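Local structure of hexokinase (Schistosoma mansoni, 1BDG) at residues A203-E208 / E393-V398; E411-M416 / F427-S432. The protein catalyses, as other hexokinases do, the ATP-dependent phosphorylation of glucose and other hexoses to hexose 6-phosphates, the first step of glycolysis. One frame throughout, in Å; residues are numbered along the deposited sequence.

Interaction 1. Residues A203-E208 / E393-V398; sequences ASCALE and EVTVGV
Cys-205 reaches the strand 393-398 with its sulfur. Cys-205 SG lies 3.7 Å from Gly-397 CA. The same Cys-205 SG is 3.8 Å from the methyl CG2 of Thr-395. These two residues lie two apart on the strand, so they belong to the same face of the sheet, and the sulfur touches both. CB of Cys-205 follows behind SG, 4.1 Å from Gly-397 CA. Because Gly-397 has no side chain, the helix comes close here: the CA atoms of Cys-205 and Gly-397 are 5.5 Å apart. The contact is buried and apolar, with no hydrogen bond between the segments. It packs the C-terminal part of helix 197-206 against an inner strand of the large-subdomain sheet, part of the actin-like ATPase fold of hexokinases. Strand 393-399 runs there between parallel neighbours 212-218 and 426-431, the latter at the sheet edge. The torsion of Cys-205 directs SG to the sheet, trans to the backbone N (chi1 179°). A disulfide to Cys-212 fixes the sulfur, tying the helix to the adjacent strand. Thr-395 turns CG2 to the sulfur, while its OG1 makes a weak hydrogen bond to Asp-209 OD2. Ser-204, the preceding helix residue, hydrogen-bonds through OG to Gly-435 O.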
loop_
_atom_site.group_PDB
_atom_site.type_symbol
_atom_site.label_atom_id
_atom_site.label_comp_id
_atom_site.label_asym_id
_atom_site.label_seq_id
_atom_site.Cartn_x
_atom_site.Cartn_y
_atom_site.Cartn_z
ATOM N N ALA A 203 7.827 7.814 -10.163
ATOM C CA ALA A 203 7.880 8.462 -11.474
ATOM C C ALA A 203 6.979 9.716 -11.581
ATOM O O ALA A 203 7.440 10.768 -12.023
ATOM C CB ALA A 203 7.546 7.467 -12.565
ATOM N N SER A 204 5.711 9.627 -11.190
ATOM C CA SER A 204 4.831 10.799 -11.253
ATOM C C SER A 204 5.446 11.926 -10.449
ATOM O O SER A 204 5.356 13.107 -10.825
ATOM C CB SER A 204 3.457 10.509 -10.649
ATOM O OG SER A 204 2.658 9.724 -11.509
ATOM N N CYS A 205 6.074 11.545 -9.339
ATOM C CA CYS A 205 6.706 12.484 -8.435
ATOM C C CYS A 205 7.972 13.130 -8.989
ATOM O O CYS A 205 8.172 14.329 -8.813
ATOM C CB CYS A 205 7.000 11.784 -7.122
ATOM S SG CYS A 205 7.827 12.802 -5.865
ATOM N N ALA A 206 8.814 12.342 -9.656
ATOM C CA ALA A 206 10.067 12.837 -10.232
ATOM C C ALA A 206 9.771 13.826 -11.366
ATOM O O ALA A 206 10.425 14.873 -11.481
ATOM C CB ALA A 206 10.902 11.670 -10.744
ATOM N N LEU A 207 8.770 13.488 -12.181
ATOM C CA LEU A 207 8.330 14.318 -13.302
ATOM C C LEU A 207 8.026 15.737 -12.877
ATOM O O LEU A 207 8.062 16.655 -13.697
ATOM C CB LEU A 207 7.064 13.735 -13.923
ATOM C CG LEU A 207 7.192 12.502 -14.808
ATOM C CD1 LEU A 207 5.814 11.976 -15.232
ATOM C CD2 LEU A 207 8.030 12.909 -16.014
ATOM N N GLU A 208 7.653 15.910 -11.614
ATOM C CA GLU A 208 7.329 17.226 -11.067
ATOM C C GLU A 208 8.493 17.762 -10.241
ATOM O O GLU A 208 9.026 18.833 -10.526
ATOM C CB GLU A 208 6.073 17.138 -10.198
ATOM C CG GLU A 208 4.883 16.470 -10.915
ATOM C CD GLU A 208 3.627 16.400 -10.053
ATOM O OE1 GLU A 208 2.884 17.416 -9.989
ATOM O OE2 GLU A 208 3.385 15.328 -9.454
ATOM N N GLU A 393 18.959 15.559 0.347
ATOM C CA GLU A 393 17.693 16.219 0.011
ATOM C C GLU A 393 16.754 15.230 -0.678
ATOM O O GLU A 393 16.828 15.013 -1.877
ATOM C CB GLU A 393 17.960 17.414 -0.896
ATOM C CG GLU A 393 17.135 18.639 -0.561
ATOM C CD GLU A 393 17.990 19.899 -0.480
ATOM O OE1 GLU A 393 18.554 20.314 -1.520
ATOM O OE2 GLU A 393 18.103 20.472 0.635
ATOM N N VAL A 394 15.871 14.626 0.097
ATOM C CA VAL A 394 14.947 13.641 -0.421
ATOM C C VAL A 394 13.490 14.098 -0.471
ATOM O O VAL A 394 12.928 14.501 0.550
ATOM C CB VAL A 394 14.977 12.371 0.453
ATOM C CG1 VAL A 394 14.245 11.236 -0.249
ATOM C CG2 VAL A 394 16.404 11.981 0.803
ATOM N N THR A 395 12.894 14.068 -1.660
ATOM C CA THR A 395 11.473 14.381 -1.835
ATOM C C THR A 395 10.826 12.984 -1.887
ATOM O O THR A 395 11.289 12.104 -2.632
ATOM C CB THR A 395 11.185 15.170 -3.149
ATOM O OG1 THR A 395 11.563 16.546 -2.984
ATOM C CG2 THR A 395 9.712 15.104 -3.516
ATOM N N VAL A 396 9.789 12.778 -1.083
ATOM C CA VAL A 396 9.099 11.493 -0.996
ATOM C C VAL A 396 7.714 11.590 -1.626
ATOM O O VAL A 396 6.903 12.409 -1.199
ATOM C CB VAL A 396 8.955 11.097 0.497
ATOM C CG1 VAL A 396 8.301 9.743 0.649
ATOM C CG2 VAL A 396 10.306 11.144 1.181
ATOM N N GLY A 397 7.420 10.752 -2.613
ATOM C CA GLY A 397 6.113 10.815 -3.259
ATOM C C GLY A 397 5.118 9.902 -2.583
ATOM O O GLY A 397 5.323 8.704 -2.612
ATOM N N VAL A 398 4.038 10.425 -2.006
ATOM C CA VAL A 398 3.068 9.556 -1.307
ATOM C C VAL A 398 1.741 9.344 -2.029
ATOM O O VAL A 398 1.363 10.098 -2.917
ATOM C CB VAL A 398 2.676 10.095 0.114
ATOM C CG1 VAL A 398 2.453 8.938 1.060
ATOM C CG2 VAL A 398 3.697 11.054 0.681
#

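Interaction 2. Residues E411-M416 / F427-S432; sequences ERMTDM and FCLRLS. With SO4 (sulfate ion), chain D.
Met-413 and Thr-414 of helix 411-416 meet Leu-429 and Phe-427 of strand 427-431. Just before them in the helix, Arg-412 points elsewhere and holds a sulfate ion, probably from the crystallisation liquor. Arg-412 NE donates to sulfate O3 at 2.8 Å. Arg-412 NH2 donates to sulfate O2 at 2.9 Å. Both bonds are fairly straight, and the sulfur lies in the guanidinium plane, at its edge. The pair of bonds fixes how the guanidinium is turned to the anion. The Arg-412 side chain also touches Val-371, Lys-372 and Tyr-376 of helix 357-389. Met-413 comes next. Its CG is opposite the backbone N (chi1 168°), and the chain bends only at the last torsion (chi3 61°). This carries CE to the methyl CD1 of Leu-429. Met-413 also packs on Tyr-403, a residue of the probable ATP site. Thr-414 uses both branches. Thr-414 CG2 approaches the Phe-427 ring obliquely, 3.8 Å from Phe-427 CZ. Thr-414 OG1 lies 3.6 Å from Leu-429 CD1 and is hydrogen-bonded to Cys-410 O, one turn back in the helix. Leu-429 CD1 therefore sits against both helix residues. The axes of 411-416 and 427-431 approach to 10.4 Å and run at 154°, roughly antiparallel. Helix 409-420 covers one face of the sheet at its outermost strand, within the right-handed beta-alpha-beta crossover that joins parallel neighbours 393-399 and 426-431. With no hydrogen bond between the segments, they are joined here by apolar and van der Waals packing, and the threonine hydroxyl is satisfied within its own helix.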
loop_
_atom_site.group_PDB
_atom_site.type_symbol
_atom_site.label_atom_id
_atom_site.label_comp_id
_atom_site.label_asym_id
_atom_site.label_seq_id
_atom_site.Cartn_x
_atom_site.Cartn_y
_atom_site.Cartn_z
ATOM N N GLU A 411 0.468 13.681 9.639
ATOM C CA GLU A 411 0.861 14.565 10.721
ATOM C C GLU A 411 1.764 13.827 11.708
ATOM O O GLU A 411 2.759 14.373 12.163
ATOM C CB GLU A 411 -0.384 15.103 11.429
ATOM C CG GLU A 411 -1.156 16.223 10.715
ATOM C CD GLU A 411 -1.405 15.981 9.220
ATOM O OE1 GLU A 411 -2.073 14.971 8.839
ATOM O OE2 GLU A 411 -0.945 16.845 8.418
ATOM N N ARG A 412 1.434 12.574 12.001
ATOM C CA ARG A 412 2.201 11.754 12.936
ATOM C C ARG A 412 3.369 10.991 12.290
ATOM O O ARG A 412 4.462 10.926 12.853
ATOM C CB ARG A 412 1.271 10.783 13.663
ATOM C CG ARG A 412 0.230 11.434 14.544
ATOM C CD ARG A 412 -0.625 10.361 15.135
ATOM N NE ARG A 412 -1.750 10.849 15.926
ATOM C CZ ARG A 412 -2.958 10.291 15.892
ATOM N NH1 ARG A 412 -3.188 9.280 15.063
ATOM N NH2 ARG A 412 -3.948 10.765 16.649
ATOM N N MET A 413 3.118 10.371 11.143
ATOM C CA MET A 413 4.153 9.648 10.406
ATOM C C MET A 413 5.420 10.510 10.356
ATOM O O MET A 413 6.483 10.103 10.857
ATOM C CB MET A 413 3.657 9.355 8.981
ATOM C CG MET A 413 4.706 8.870 7.991
ATOM S SD MET A 413 3.880 8.297 6.496
ATOM C CE MET A 413 3.063 9.783 5.942
ATOM N N THR A 414 5.274 11.722 9.810
ATOM C CA THR A 414 6.352 12.700 9.678
ATOM C C THR A 414 7.102 12.912 11.005
ATOM O O THR A 414 8.327 12.990 11.034
ATOM C CB THR A 414 5.779 14.046 9.186
ATOM O OG1 THR A 414 5.045 13.829 7.982
ATOM C CG2 THR A 414 6.885 15.042 8.904
ATOM N N ASP A 415 6.373 12.984 12.109
ATOM C CA ASP A 415 7.039 13.171 13.383
ATOM C C ASP A 415 7.968 11.992 13.641
ATOM O O ASP A 415 9.099 12.184 14.106
ATOM C CB ASP A 415 6.032 13.337 14.524
ATOM C CG ASP A 415 5.256 14.654 14.442
ATOM O OD1 ASP A 415 5.436 15.429 13.452
ATOM O OD2 ASP A 415 4.452 14.912 15.379
ATOM N N MET A 416 7.546 10.779 13.286
ATOM C CA MET A 416 8.416 9.633 13.526
ATOM C C MET A 416 9.648 9.665 12.609
ATOM O O MET A 416 10.776 9.470 13.081
ATOM C CB MET A 416 7.660 8.321 13.403
ATOM C CG MET A 416 8.475 7.109 13.839
ATOM S SD MET A 416 9.328 7.297 15.428
ATOM C CE MET A 416 8.073 7.919 16.538
ATOM N N PHE A 427 13.931 16.366 4.092
ATOM C CA PHE A 427 12.984 15.614 3.268
ATOM C C PHE A 427 11.617 16.256 3.345
ATOM O O PHE A 427 11.354 17.021 4.280
ATOM C CB PHE A 427 12.858 14.169 3.790
ATOM C CG PHE A 427 11.790 13.990 4.845
ATOM C CD1 PHE A 427 12.013 14.381 6.162
ATOM C CD2 PHE A 427 10.559 13.435 4.519
ATOM C CE1 PHE A 427 11.027 14.222 7.139
ATOM C CE2 PHE A 427 9.566 13.273 5.488
ATOM C CZ PHE A 427 9.801 13.668 6.802
ATOM N N CYS A 428 10.740 15.910 2.404
ATOM C CA CYS A 428 9.378 16.420 2.448
ATOM C C CYS A 428 8.399 15.546 1.673
ATOM O O CYS A 428 8.665 15.158 0.533
ATOM C CB CYS A 428 9.311 17.871 1.970
ATOM S SG CYS A 428 9.366 18.007 0.215
ATOM N N LEU A 429 7.281 15.212 2.305
ATOM C CA LEU A 429 6.263 14.391 1.658
ATOM C C LEU A 429 5.455 15.196 0.638
ATOM O O LEU A 429 4.795 16.170 0.990
ATOM C CB LEU A 429 5.337 13.760 2.705
ATOM C CG LEU A 429 6.011 12.729 3.616
ATOM C CD1 LEU A 429 5.069 12.260 4.704
ATOM C CD2 LEU A 429 6.487 11.552 2.793
ATOM N N ARG A 430 5.519 14.790 -0.622
ATOM C CA ARG A 430 4.811 15.468 -1.701
ATOM C C ARG A 430 3.776 14.480 -2.246
ATOM O O ARG A 430 4.138 13.467 -2.844
ATOM C CB ARG A 430 5.826 15.846 -2.787
ATOM C CG ARG A 430 5.332 16.755 -3.916
ATOM C CD ARG A 430 6.490 17.059 -4.893
ATOM N NE ARG A 430 6.344 18.335 -5.604
ATOM C CZ ARG A 430 5.382 18.610 -6.486
ATOM N NH1 ARG A 430 4.468 17.688 -6.775
ATOM N NH2 ARG A 430 5.319 19.813 -7.063
ATOM N N LEU A 431 2.496 14.720 -1.972
ATOM C CA LEU A 431 1.428 13.828 -2.444
ATOM C C LEU A 431 1.440 13.719 -3.959
ATOM O O LEU A 431 1.583 14.718 -4.653
ATOM C CB LEU A 431 0.052 14.322 -1.976
ATOM C CG LEU A 431 -1.156 13.812 -2.775
ATOM C CD1 LEU A 431 -1.924 12.784 -1.987
ATOM C CD2 LEU A 431 -2.056 14.965 -3.135
ATOM N N SER A 432 1.281 12.500 -4.460
ATOM C CA SER A 432 1.270 12.219 -5.891
ATOM C C SER A 432 -0.144 12.378 -6.486
ATOM O O SER A 432 -0.804 11.399 -6.892
ATOM C CB SER A 432 1.795 10.815 -6.124
ATOM O OG SER A 432 1.709 10.466 -7.480
HETATM S S SO4 D . -1.616 13.128 18.690
HETATM O O1 SO4 D . -1.411 14.474 19.180
HETATM O O2 SO4 D . -2.988 12.982 18.253
HETATM O O3 SO4 D . -0.725 12.878 17.587
HETATM O O4 SO4 D . -1.340 12.183 19.748
#

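Interactions 1 and 2 share one sheet in the large subdomain, with centres 12 Å apart. Their strands, 393-399 and 426-431, are parallel neighbours. Probable hydrogen bonds join them, from Arg-430 N to Val-396 O (2.8 Å) and from Ser-432 N to Val-398 O (2.9 Å). Helices 197-206 and 409-420 pack on opposite faces of this sheet: Cys-205 lies on one, while Val-396 and Leu-429 have their side chains on the other and touch each other. Neither contact reaches the sugar directly. The side chain of Met-413 and the position of Gly-397 are each about 13 Å from the bound glucose. The side chain of Tyr-403, of the probable ATP site, lies about 4 Å from that of Met-413 and about 8 Å from Gly-397.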